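PDB 3OBF: putative transcriptional regulator, IclR family from Arthrobacter aurescens, which probably acts as a DNA-binding transcription regulator whose C-terminal, GAF-like domain is the part held in this chain. Local coordinates for residues A[48-51]-A[55-58]; A[24-29]-A[35-40]. All blocks are in the same frame, centred on the assembly; numbering follows the deposited sequence.

Contact 1. Residues A[48-51]-A[55-58]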
loop_
_atom_site.group_PDB
_atom_site.type_symbol
_atom_site.label_atom_id
_atom_site.label_comp_id
_atom_site.label_asym_id
_atom_site.label_seq_id
_atom_site.Cartn_x
_atom_site.Cartn_y
_atom_site.Cartn_z
ATOM N N HIS A 48 -15.400 0.737 -8.128
ATOM C CA HIS A 48 -15.170 1.203 -6.778
ATOM C C HIS A 48 -13.938 0.467 -6.243
ATOM O O HIS A 48 -13.992 -0.723 -5.935
ATOM C CB HIS A 48 -16.385 0.904 -5.894
ATOM C CG HIS A 48 -17.615 1.700 -6.232
ATOM N ND1 HIS A 48 -18.089 1.853 -7.522
ATOM C CD2 HIS A 48 -18.489 2.361 -5.433
ATOM C CE1 HIS A 48 -19.186 2.590 -7.505
ATOM N NE2 HIS A 48 -19.451 2.912 -6.249
ATOM N N LEU A 49 -12.816 1.163 -6.180
ATOM C CA LEU A 49 -11.564 0.525 -5.760
ATOM C C LEU A 49 -11.356 0.726 -4.274
ATOM O O LEU A 49 -11.838 1.722 -3.697
ATOM C CB LEU A 49 -10.371 1.041 -6.574
ATOM C CG LEU A 49 -10.441 0.907 -8.114
ATOM C CD1 LEU A 49 -9.326 1.692 -8.787
ATOM C CD2 LEU A 49 -10.431 -0.567 -8.569
ATOM N N ALA A 50 -10.641 -0.219 -3.657
ATOM C CA ALA A 50 -10.360 -0.195 -2.215
ATOM C C ALA A 50 -11.580 0.207 -1.384
ATOM O O ALA A 50 -11.486 1.132 -0.564
ATOM C CB ALA A 50 -9.142 0.729 -1.901
ATOM N N PRO A 51 -12.726 -0.488 -1.578
ATOM C CA PRO A 51 -13.879 -0.120 -0.754
ATOM C C PRO A 51 -13.632 -0.583 0.707
ATOM O O PRO A 51 -12.832 -1.492 0.918
ATOM C CB PRO A 51 -15.048 -0.890 -1.414
ATOM C CG PRO A 51 -14.407 -2.125 -2.007
ATOM C CD PRO A 51 -13.004 -1.667 -2.436
ATOM N N ARG A 55 -10.111 -6.775 1.255
ATOM C CA ARG A 55 -8.954 -7.514 1.734
ATOM C C ARG A 55 -8.102 -7.964 0.565
ATOM O O ARG A 55 -8.618 -8.499 -0.414
ATOM C CB ARG A 55 -9.392 -8.734 2.542
ATOM C CG ARG A 55 -10.057 -8.458 3.903
ATOM C CD ARG A 55 -10.783 -9.755 4.357
ATOM N NE ARG A 55 -11.643 -9.585 5.534
ATOM C CZ ARG A 55 -11.251 -9.742 6.808
ATOM N NH1 ARG A 55 -9.997 -10.065 7.109
ATOM N NH2 ARG A 55 -12.117 -9.564 7.798
ATOM N N TYR A 56 -6.798 -7.757 0.677
ATOM C CA TYR A 56 -5.875 -8.037 -0.429
ATOM C C TYR A 56 -4.818 -9.045 0.027
ATOM O O TYR A 56 -4.184 -8.842 1.061
ATOM C CB TYR A 56 -5.223 -6.725 -0.927
ATOM C CG TYR A 56 -6.246 -5.739 -1.452
ATOM C CD1 TYR A 56 -6.644 -5.752 -2.800
ATOM C CD2 TYR A 56 -6.855 -4.827 -0.577
ATOM C CE1 TYR A 56 -7.620 -4.868 -3.272
ATOM C CE2 TYR A 56 -7.833 -3.945 -1.019
ATOM C CZ TYR A 56 -8.212 -3.971 -2.364
ATOM O OH TYR A 56 -9.166 -3.087 -2.771
ATOM N N ASN A 57 -4.635 -10.134 -0.727
ATOM C CA ASN A 57 -3.549 -11.083 -0.390
ATOM C C ASN A 57 -2.647 -11.482 -1.579
ATOM O O ASN A 57 -1.957 -12.511 -1.527
ATOM C CB ASN A 57 -4.076 -12.320 0.342
ATOM C CG ASN A 57 -4.743 -13.294 -0.592
ATOM O OD1 ASN A 57 -5.372 -12.898 -1.542
ATOM N ND2 ASN A 57 -4.582 -14.577 -0.333
ATOM N N GLU A 58 -2.642 -10.658 -2.628
ATOM C CA GLU A 58 -1.734 -10.852 -3.765
ATOM C C GLU A 58 -0.452 -10.111 -3.454
ATOM O O GLU A 58 -0.451 -8.936 -3.050
ATOM C CB GLU A 58 -2.355 -10.313 -5.057
ATOM C CG GLU A 58 -3.642 -11.113 -5.435
ATOM C CD GLU A 58 -4.450 -10.492 -6.561
ATOM O OE1 GLU A 58 -4.167 -10.801 -7.733
ATOM O OE2 GLU A 58 -5.403 -9.717 -6.278
HETATM O O HOH W 1 -9.705 -2.474 -5.368
#
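Between the loop that follows strand 34-40 and the short edge strand 55-56 of the IclR C-terminal domain, A50 and Y56 meet across a single phenol oxygen. Y56 OH lies 3.2 Å from A50 CA, which approaches the ring at its edge and near its plane. The side chain of A50 adds a looser touch, CB to Y56 OH at 3.9 Å, and P51 CD stands 4.1 Å from the same oxygen. Y56 CG is anti to the carbonyl carbon (chi1 -61°), a setting from which the ring spans the gap to A50 although A50 CA and Y56 CA are 9.2 Å apart. One water completes the join. It accepts a hydrogen bond from A50 N over 3.0 Å and is hydrogen-bonded to Y56 OH at 2.7 Å, lying in the plane of the ring. Beyond the two segments, A50 packs on L140 and P142 of strand 135-144. With just 77 Å² buried between the segments, the contact depends on the reach of one tyrosine, and the water gives the amide of the largely buried A50 a polar partner shared with the phenol.

Contact 2. Residues A[24-29]-A[35-40]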
loop_
_atom_site.group_PDB
_atom_site.type_symbol
_atom_site.label_atom_id
_atom_site.label_comp_id
_atom_site.label_asym_id
_atom_site.label_seq_id
_atom_site.Cartn_x
_atom_site.Cartn_y
_atom_site.Cartn_z
ATOM N N SER A 24 -8.206 7.464 -2.006
ATOM C CA SER A 24 -7.127 7.327 -0.983
ATOM C C SER A 24 -7.655 6.363 0.080
ATOM O O SER A 24 -8.834 6.417 0.414
ATOM C CB SER A 24 -6.880 8.625 -0.234
ATOM O OG SER A 24 -6.713 9.660 -1.144
ATOM N N ALA A 25 -6.793 5.515 0.629
ATOM C CA ALA A 25 -7.235 4.515 1.588
ATOM C C ALA A 25 -6.182 4.290 2.637
ATOM O O ALA A 25 -4.996 4.360 2.346
ATOM C CB ALA A 25 -7.534 3.205 0.887
ATOM N N LEU A 26 -6.626 4.005 3.855
ATOM C CA LEU A 26 -5.755 3.598 4.906
ATOM C C LEU A 26 -5.908 2.075 5.043
ATOM O O LEU A 26 -7.018 1.559 5.253
ATOM C CB LEU A 26 -6.131 4.300 6.223
ATOM C CG LEU A 26 -5.221 3.996 7.442
ATOM C CD1 LEU A 26 -3.872 4.735 7.303
ATOM C CD2 LEU A 26 -5.874 4.375 8.785
HETATM N N MSE A 27 -4.780 1.372 4.921
HETATM C CA MSE A 27 -4.750 -0.074 5.034
HETATM C C MSE A 27 -4.115 -0.499 6.370
HETATM O O MSE A 27 -3.200 0.171 6.891
HETATM C CB MSE A 27 -3.955 -0.688 3.881
HETATM C CG MSE A 27 -4.199 -0.055 2.547
HETATM SE SE MSE A 27 -6.089 -0.207 1.980
HETATM C CE MSE A 27 -6.123 -2.090 1.552
ATOM N N VAL A 28 -4.617 -1.610 6.911
ATOM C CA VAL A 28 -3.964 -2.297 8.025
ATOM C C VAL A 28 -3.651 -3.758 7.670
ATOM O O VAL A 28 -4.262 -4.340 6.774
ATOM C CB VAL A 28 -4.752 -2.219 9.350
ATOM C CG1 VAL A 28 -4.924 -0.749 9.795
ATOM C CG2 VAL A 28 -6.102 -2.977 9.223
ATOM N N TRP A 29 -2.688 -4.322 8.400
ATOM C CA TRP A 29 -2.160 -5.649 8.142
ATOM C C TRP A 29 -2.634 -6.553 9.249
ATOM O O TRP A 29 -2.489 -6.200 10.428
ATOM C CB TRP A 29 -0.638 -5.555 8.199
ATOM C CG TRP A 29 0.119 -6.802 7.816
ATOM C CD1 TRP A 29 1.046 -7.467 8.584
ATOM C CD2 TRP A 29 0.050 -7.503 6.571
ATOM N NE1 TRP A 29 1.542 -8.551 7.892
ATOM C CE2 TRP A 29 0.942 -8.598 6.657
ATOM C CE3 TRP A 29 -0.686 -7.323 5.395
ATOM C CZ2 TRP A 29 1.128 -9.491 5.609
ATOM C CZ3 TRP A 29 -0.492 -8.214 4.348
ATOM C CH2 TRP A 29 0.410 -9.277 4.459
HETATM N N MSE A 35 -6.019 -4.853 4.666
HETATM C CA MSE A 35 -7.447 -4.528 4.726
HETATM C C MSE A 35 -7.688 -3.038 4.711
HETATM O O MSE A 35 -7.012 -2.292 5.423
HETATM C CB MSE A 35 -8.133 -5.174 5.949
HETATM C CG MSE A 35 -9.655 -5.063 5.933
HETATM SE SE MSE A 35 -10.435 -5.889 7.508
HETATM C CE MSE A 35 -12.283 -6.106 6.992
ATOM N N CYS A 36 -8.669 -2.616 3.914
ATOM C CA CYS A 36 -9.029 -1.213 3.871
ATOM C C CYS A 36 -9.939 -0.836 5.067
ATOM O O CYS A 36 -11.022 -1.400 5.246
ATOM C CB CYS A 36 -9.665 -0.845 2.536
ATOM S SG CYS A 36 -10.225 0.882 2.563
ATOM N N VAL A 37 -9.476 0.081 5.906
ATOM C CA VAL A 37 -10.263 0.442 7.095
ATOM C C VAL A 37 -10.790 1.884 7.041
ATOM O O VAL A 37 -11.587 2.267 7.884
ATOM C CB VAL A 37 -9.464 0.264 8.404
ATOM C CG1 VAL A 37 -9.068 -1.185 8.591
ATOM C CG2 VAL A 37 -8.247 1.247 8.485
ATOM N N GLU A 38 -10.316 2.672 6.073
ATOM C CA GLU A 38 -10.764 4.043 5.891
ATOM C C GLU A 38 -10.402 4.474 4.473
ATOM O O GLU A 38 -9.265 4.274 4.034
ATOM C CB GLU A 38 -10.084 4.973 6.905
ATOM C CG GLU A 38 -10.786 6.307 7.106
ATOM C CD GLU A 38 -10.306 7.000 8.386
ATOM O OE1 GLU A 38 -11.151 7.167 9.294
ATOM O OE2 GLU A 38 -9.096 7.358 8.488
ATOM N N GLN A 39 -11.354 5.069 3.760
ATOM C CA GLN A 39 -11.097 5.494 2.393
ATOM C C GLN A 39 -11.975 6.667 1.928
ATOM O O GLN A 39 -13.071 6.891 2.457
ATOM C CB GLN A 39 -11.203 4.283 1.437
ATOM C CG GLN A 39 -12.631 3.778 1.211
ATOM C CD GLN A 39 -13.221 4.301 -0.089
ATOM O OE1 GLN A 39 -13.989 5.252 -0.075
ATOM N NE2 GLN A 39 -12.848 3.685 -1.221
ATOM N N ILE A 40 -11.470 7.414 0.947
ATOM C CA ILE A 40 -12.186 8.524 0.315
ATOM C C ILE A 40 -12.316 8.138 -1.143
ATOM O O ILE A 40 -11.325 7.829 -1.775
ATOM C CB ILE A 40 -11.369 9.826 0.325
ATOM C CG1 ILE A 40 -10.705 10.086 1.683
ATOM C CG2 ILE A 40 -12.260 11.066 -0.178
ATOM C CD1 ILE A 40 -11.707 10.475 2.755
#
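A classic beta bulge interrupts the hairpin of strands 24-29 and 35-40: V37 and E38 both face L26, and the register shifts by one residue between L26 and M27. L26 bonds to both bulge residues, its N donating to E38 O at 2.7 Å and its O accepting from V37 N at 2.9 Å; the latter bond is nearly straight, 172° at the hydrogen. Regular antiparallel pairing continues on either side, through reciprocal backbone bonds between S24 and I40 and between V28 and M35.

V37 has a psi of -10°, unlike the extended residues next to it, and its side chain lies against L26 and V28. V37 CG1 meets V28 CG2 at 3.5 Å, the two side chains crossing at about a right angle, while V37 CG2 reaches L26 CD2 at 3.9 Å. On the face bearing A25, M27, C36 and Q39, the selenomethionine M27 folds back over the partner strand. Bends at both chi2 and chi3 place its SE 3.7 Å from C36 CB and bring its CE to 3.5 Å from C36 N. C36 SG, anti to its own N, is directed along the strand to A25 CB, 3.9 Å away.

Helix 3-20 covers the face with S24 and I40: I40 packs on Y10 and L13, and S24 OG is hydrogen-bonded to T17 OG1. On the other face, M27 touches S63 and F67 of helix 62-69. Strand 24-29 also pairs with strand 135-144 through backbone bonds of A25 with L140 and M27 with S138, placing the hairpin between that strand and strand 55-56 in the antiparallel sheet.

How the contacts relate
Contact 2 comes first along the chain and is complete before contact 1 begins; their centres are 9 Å apart. The hairpin 24-29/35-40 and the edge strand 55-56 belong to one antiparallel sheet, in which 55-56 neighbours 34-40. The loop holding 48-51 lies over the hairpin face that carries A25, M27 and C36. Two interactions join the contacts directly: a probable hydrogen bond of 3.0 Å from Q39 NE2 to A50 O, and packing of Y56 CD2 on M27 CE at 3.5 Å. Within this C-terminal domain, therefore, strand 55-56 extends the hairpin side of the antiparallel sheet, and the loop before it packs against that same side.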